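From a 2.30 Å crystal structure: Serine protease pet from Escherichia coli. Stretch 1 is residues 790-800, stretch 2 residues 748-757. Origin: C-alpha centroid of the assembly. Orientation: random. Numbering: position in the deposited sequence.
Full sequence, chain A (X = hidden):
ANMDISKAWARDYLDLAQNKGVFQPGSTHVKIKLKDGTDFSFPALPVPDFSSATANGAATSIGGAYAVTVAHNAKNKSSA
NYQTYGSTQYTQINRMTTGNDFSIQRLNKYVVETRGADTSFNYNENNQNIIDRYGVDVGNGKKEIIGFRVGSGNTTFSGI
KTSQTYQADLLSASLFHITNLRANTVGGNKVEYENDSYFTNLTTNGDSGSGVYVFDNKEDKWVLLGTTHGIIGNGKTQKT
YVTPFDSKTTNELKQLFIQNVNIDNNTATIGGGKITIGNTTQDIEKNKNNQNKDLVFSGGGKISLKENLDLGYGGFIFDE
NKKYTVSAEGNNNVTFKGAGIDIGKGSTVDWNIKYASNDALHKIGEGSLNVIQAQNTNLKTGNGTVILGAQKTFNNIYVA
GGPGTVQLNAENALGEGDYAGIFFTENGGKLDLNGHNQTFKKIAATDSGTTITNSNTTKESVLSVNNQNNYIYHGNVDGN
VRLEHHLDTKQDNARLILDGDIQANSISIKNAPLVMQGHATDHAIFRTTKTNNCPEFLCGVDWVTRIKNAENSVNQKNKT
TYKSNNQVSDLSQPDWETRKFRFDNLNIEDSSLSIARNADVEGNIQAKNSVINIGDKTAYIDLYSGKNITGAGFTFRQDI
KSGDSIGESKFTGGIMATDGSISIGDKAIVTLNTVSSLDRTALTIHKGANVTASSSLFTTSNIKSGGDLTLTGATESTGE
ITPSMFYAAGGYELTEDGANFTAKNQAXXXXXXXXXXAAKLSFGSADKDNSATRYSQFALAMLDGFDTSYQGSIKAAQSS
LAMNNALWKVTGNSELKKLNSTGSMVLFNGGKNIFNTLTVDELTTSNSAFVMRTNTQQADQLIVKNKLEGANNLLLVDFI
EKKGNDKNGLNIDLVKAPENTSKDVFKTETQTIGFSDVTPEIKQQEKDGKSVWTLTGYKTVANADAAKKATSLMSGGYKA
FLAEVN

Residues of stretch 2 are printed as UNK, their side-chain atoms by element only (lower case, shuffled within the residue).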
# COMPACT_ATOMS: atom_id res chain seq x y z
N TYR A 790 -4.77 -28.50 27.17
CA TYR A 790 -5.71 -28.79 26.11
C TYR A 790 -6.77 -29.74 26.62
O TYR A 790 -6.52 -30.48 27.58
CB TYR A 790 -4.99 -29.39 24.89
CG TYR A 790 -5.94 -30.06 23.94
CD1 TYR A 790 -6.68 -29.32 23.03
CD2 TYR A 790 -6.15 -31.44 24.00
CE1 TYR A 790 -7.58 -29.93 22.18
CE2 TYR A 790 -7.05 -32.05 23.16
CZ TYR A 790 -7.76 -31.30 22.26
OH TYR A 790 -8.65 -31.93 21.43
N GLN A 791 -7.95 -29.73 26.00
CA GLN A 791 -8.95 -30.80 26.23
C GLN A 791 -10.01 -30.86 25.13
O GLN A 791 -10.59 -29.85 24.78
CB GLN A 791 -9.62 -30.66 27.61
CG GLN A 791 -10.40 -29.38 27.80
CD GLN A 791 -11.52 -29.58 28.81
OE1 GLN A 791 -12.53 -30.24 28.51
NE2 GLN A 791 -11.36 -29.04 30.02
N GLY A 792 -10.27 -32.05 24.61
CA GLY A 792 -9.60 -33.25 25.07
C GLY A 792 -9.94 -34.50 24.29
O GLY A 792 -10.22 -35.52 24.90
N SER A 793 -9.92 -34.42 22.97
CA SER A 793 -10.14 -35.61 22.14
C SER A 793 -9.46 -35.48 20.78
O SER A 793 -9.82 -34.61 19.99
CB SER A 793 -11.63 -35.86 21.96
OG SER A 793 -11.87 -36.75 20.88
N ILE A 794 -8.48 -36.34 20.51
CA ILE A 794 -7.71 -36.25 19.27
C ILE A 794 -7.82 -37.49 18.38
O ILE A 794 -7.20 -38.52 18.65
CB ILE A 794 -6.21 -36.03 19.56
CG1 ILE A 794 -6.00 -34.82 20.46
CG2 ILE A 794 -5.43 -35.86 18.26
CD1 ILE A 794 -4.58 -34.65 20.89
N LYS A 795 -8.60 -37.38 17.32
CA LYS A 795 -8.69 -38.45 16.34
C LYS A 795 -7.87 -38.13 15.10
O LYS A 795 -8.41 -37.72 14.08
CB LYS A 795 -10.15 -38.70 15.96
CG LYS A 795 -11.08 -38.74 17.15
CD LYS A 795 -12.34 -39.52 16.84
CE LYS A 795 -13.26 -39.57 18.05
NZ LYS A 795 -13.71 -38.19 18.44
N ALA A 796 -6.56 -38.33 15.20
CA ALA A 796 -5.67 -38.11 14.07
C ALA A 796 -4.69 -39.27 13.90
O ALA A 796 -3.64 -39.29 14.53
CB ALA A 796 -4.91 -36.81 14.25
N ALA A 797 -5.04 -40.23 13.03
CA ALA A 797 -4.28 -41.48 12.92
C ALA A 797 -3.10 -41.44 11.95
O ALA A 797 -2.60 -42.48 11.53
CB ALA A 797 -5.23 -42.61 12.52
N GLN A 798 -2.65 -40.24 11.57
CA GLN A 798 -1.47 -40.11 10.72
C GLN A 798 -0.54 -39.03 11.26
O GLN A 798 0.55 -38.82 10.74
CB GLN A 798 -1.86 -39.78 9.28
CG GLN A 798 -2.73 -40.82 8.59
CD GLN A 798 -4.20 -40.47 8.64
OE1 GLN A 798 -4.67 -39.82 9.58
NE2 GLN A 798 -4.95 -40.88 7.62
N SER A 799 -0.98 -38.38 12.33
CA SER A 799 -0.39 -37.13 12.77
C SER A 799 0.58 -37.27 13.95
O SER A 799 0.49 -38.22 14.73
CB SER A 799 -1.51 -36.15 13.14
OG SER A 799 -2.58 -36.25 12.22
N SER A 800 1.51 -36.33 14.05
CA SER A 800 2.46 -36.28 15.16
C SER A 800 1.87 -35.52 16.35
O SER A 800 0.77 -34.97 16.26
CB SER A 800 3.76 -35.62 14.71
OG SER A 800 4.32 -36.30 13.60
N UNK A 748 -4.70 -22.15 26.99
CA UNK A 748 -5.65 -23.16 27.44
C UNK A 748 -6.68 -23.44 26.34
O UNK A 748 -7.53 -22.62 26.06
c UNK A 748 -6.35 -22.71 28.72
o UNK A 748 -7.35 -23.63 29.10
N UNK A 749 -6.58 -24.61 25.73
CA UNK A 749 -7.32 -24.92 24.51
C UNK A 749 -8.39 -25.98 24.71
O UNK A 749 -8.10 -27.12 25.06
c UNK A 749 -6.36 -25.42 23.41
c UNK A 749 -5.24 -24.43 23.20
c UNK A 749 -7.12 -25.68 22.11
N UNK A 750 -9.65 -25.60 24.48
CA UNK A 750 -10.76 -26.53 24.63
C UNK A 750 -11.35 -26.84 23.25
O UNK A 750 -11.33 -25.99 22.36
c UNK A 750 -11.86 -25.95 25.58
c UNK A 750 -13.02 -26.92 25.75
o UNK A 750 -11.29 -25.69 26.87
N UNK A 751 -11.85 -28.06 23.07
CA UNK A 751 -12.51 -28.44 21.84
C UNK A 751 -11.73 -29.50 21.10
O UNK A 751 -10.51 -29.39 20.96
N UNK A 752 -12.43 -30.53 20.64
CA UNK A 752 -11.78 -31.71 20.06
C UNK A 752 -10.96 -31.35 18.83
O UNK A 752 -11.18 -30.31 18.21
o UNK A 752 -13.18 -33.19 22.01
c UNK A 752 -13.68 -33.19 20.87
o UNK A 752 -14.87 -33.50 20.66
c UNK A 752 -12.82 -32.77 19.69
N UNK A 753 -9.99 -32.18 18.50
CA UNK A 753 -9.25 -31.97 17.26
C UNK A 753 -9.16 -33.26 16.47
O UNK A 753 -8.71 -34.29 16.97
c UNK A 753 -7.21 -32.03 18.72
c UNK A 753 -5.60 -30.94 16.41
c UNK A 753 -6.95 -31.61 16.30
c UNK A 753 -7.84 -31.40 17.52
N UNK A 754 -9.62 -33.20 15.23
CA UNK A 754 -9.66 -34.36 14.37
C UNK A 754 -8.89 -34.06 13.10
O UNK A 754 -8.73 -32.90 12.72
c UNK A 754 -11.79 -33.80 13.12
c UNK A 754 -13.12 -34.33 12.65
c UNK A 754 -13.79 -33.33 11.71
c UNK A 754 -11.10 -34.74 14.05
n UNK A 754 -14.96 -33.93 11.02
N UNK A 755 -8.40 -35.11 12.45
CA UNK A 755 -7.62 -34.99 11.23
C UNK A 755 -7.36 -36.34 10.60
O UNK A 755 -7.20 -37.32 11.32
c UNK A 755 -6.28 -34.32 11.52
o UNK A 755 -5.40 -34.43 10.40
N UNK A 756 -7.32 -36.41 9.28
CA UNK A 756 -6.89 -37.63 8.63
C UNK A 756 -5.77 -37.39 7.62
O UNK A 756 -5.53 -38.21 6.74
o UNK A 756 -11.02 -37.70 5.92
c UNK A 756 -8.06 -38.34 7.95
o UNK A 756 -10.42 -39.37 7.22
c UNK A 756 -8.99 -37.46 7.16
c UNK A 756 -10.23 -38.23 6.73
N UNK A 757 -5.06 -36.28 7.79
CA UNK A 757 -3.83 -36.05 7.05
C UNK A 757 -2.63 -36.28 7.95
O UNK A 757 -2.77 -36.53 9.15
c UNK A 757 -5.79 -34.45 3.21
c UNK A 757 -4.97 -34.28 5.58
c UNK A 757 -4.95 -35.10 4.30
c UNK A 757 -3.80 -34.62 6.49
n UNK A 757 -5.80 -35.27 1.96

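Position 748 carries one carbon followed by one oxygen, reaching nothing on stretch 1. A lone hydroxymethyl is serine: Ser748 OG comes no nearer to stretch 1 than 5.8 Å, at Tyr790 N.

At position 749 one carbon bears two others, and a branch carbon packs against the Tyr790 ring; this heteroatom-free fork is Val749. Its CG1 lies 3.8 Å from Tyr790 CD1, on the shared face of the sheet. Its O accepts a hydrogen bond from Gln791 N (2.8 Å, 146° at the hydrogen).

Position 750 has the same fork, but one branch is oxygen, lying beside the Gln791 side chain: Thr750. OG1 is 3.9 Å from Gln791 CG, while Thr750 CA approaches Gln791 O at 3.3 Å in a CA-H...O contact.

Position 751 has no side-chain atoms, so it is Gly751. Phi/psi of 114/134° would jam a CB against the preceding carbonyl oxygen. Its N donates to Gln791 O (2.8 Å, 145°).

At position 752 two carbons end in two oxygens, one near Ser793, a short carboxylate: Asp752. OD1 comes within 3.1 Å of Ser793 CB.

Position 753 shows four carbons forked at the first, one arm two carbons long, the short arm against Ile794 and Tyr790: Ile753. CG2 packs 3.5 Å from Ile794 CG1 and 3.7 Å from Tyr790 CZ. The backbone bonds in both directions: Ile753 N to Ser793 O (2.9 Å, 163°) and Lys795 N to Ile753 O (3.1 Å, 137°).

Position 754 is four carbons in a row ending in nitrogen, CB beside Lys795: Lys754. Its CB is 4.5 Å from Lys795 CB, but the chain's end leads away.

Position 755 again has one carbon and one oxygen, the carbon against Ala796: Ser755. Its CB lies 3.9 Å from Ala796 CB, and its N donates to Lys795 O (3.1 Å, 158°).

Position 756 has three carbons, the third bearing two oxygens, with CB near Gln798: Glu756. CA-to-CB points away overall, though CB still touches Gln798 NE2 (4.0 Å).

Position 757 repeats the four-carbon chain ending in nitrogen, touching nothing on stretch 1: Lys757. Its CA-to-CB bond points away; its O accepts a hydrogen bond from Ser799 OG (3.1 Å).

The contact, burying 720 Å² in total, is a parallel pairing: the axes of strands 794-796 and 753-755 differ by 9° and approach to 4.6 Å. Backbone hydrogen bonds set the register before and after the intervening turns. Tyr790, Val749, Ile753 and Ile794 share an apolar face, and the tyrosine ring spans the turn. Its OH accepts from Ser793 N (3.2 Å, 159°), tying the ring to the loop that follows its own strand.

Stretch 2, residues 748-757: SVTGDIKSEK
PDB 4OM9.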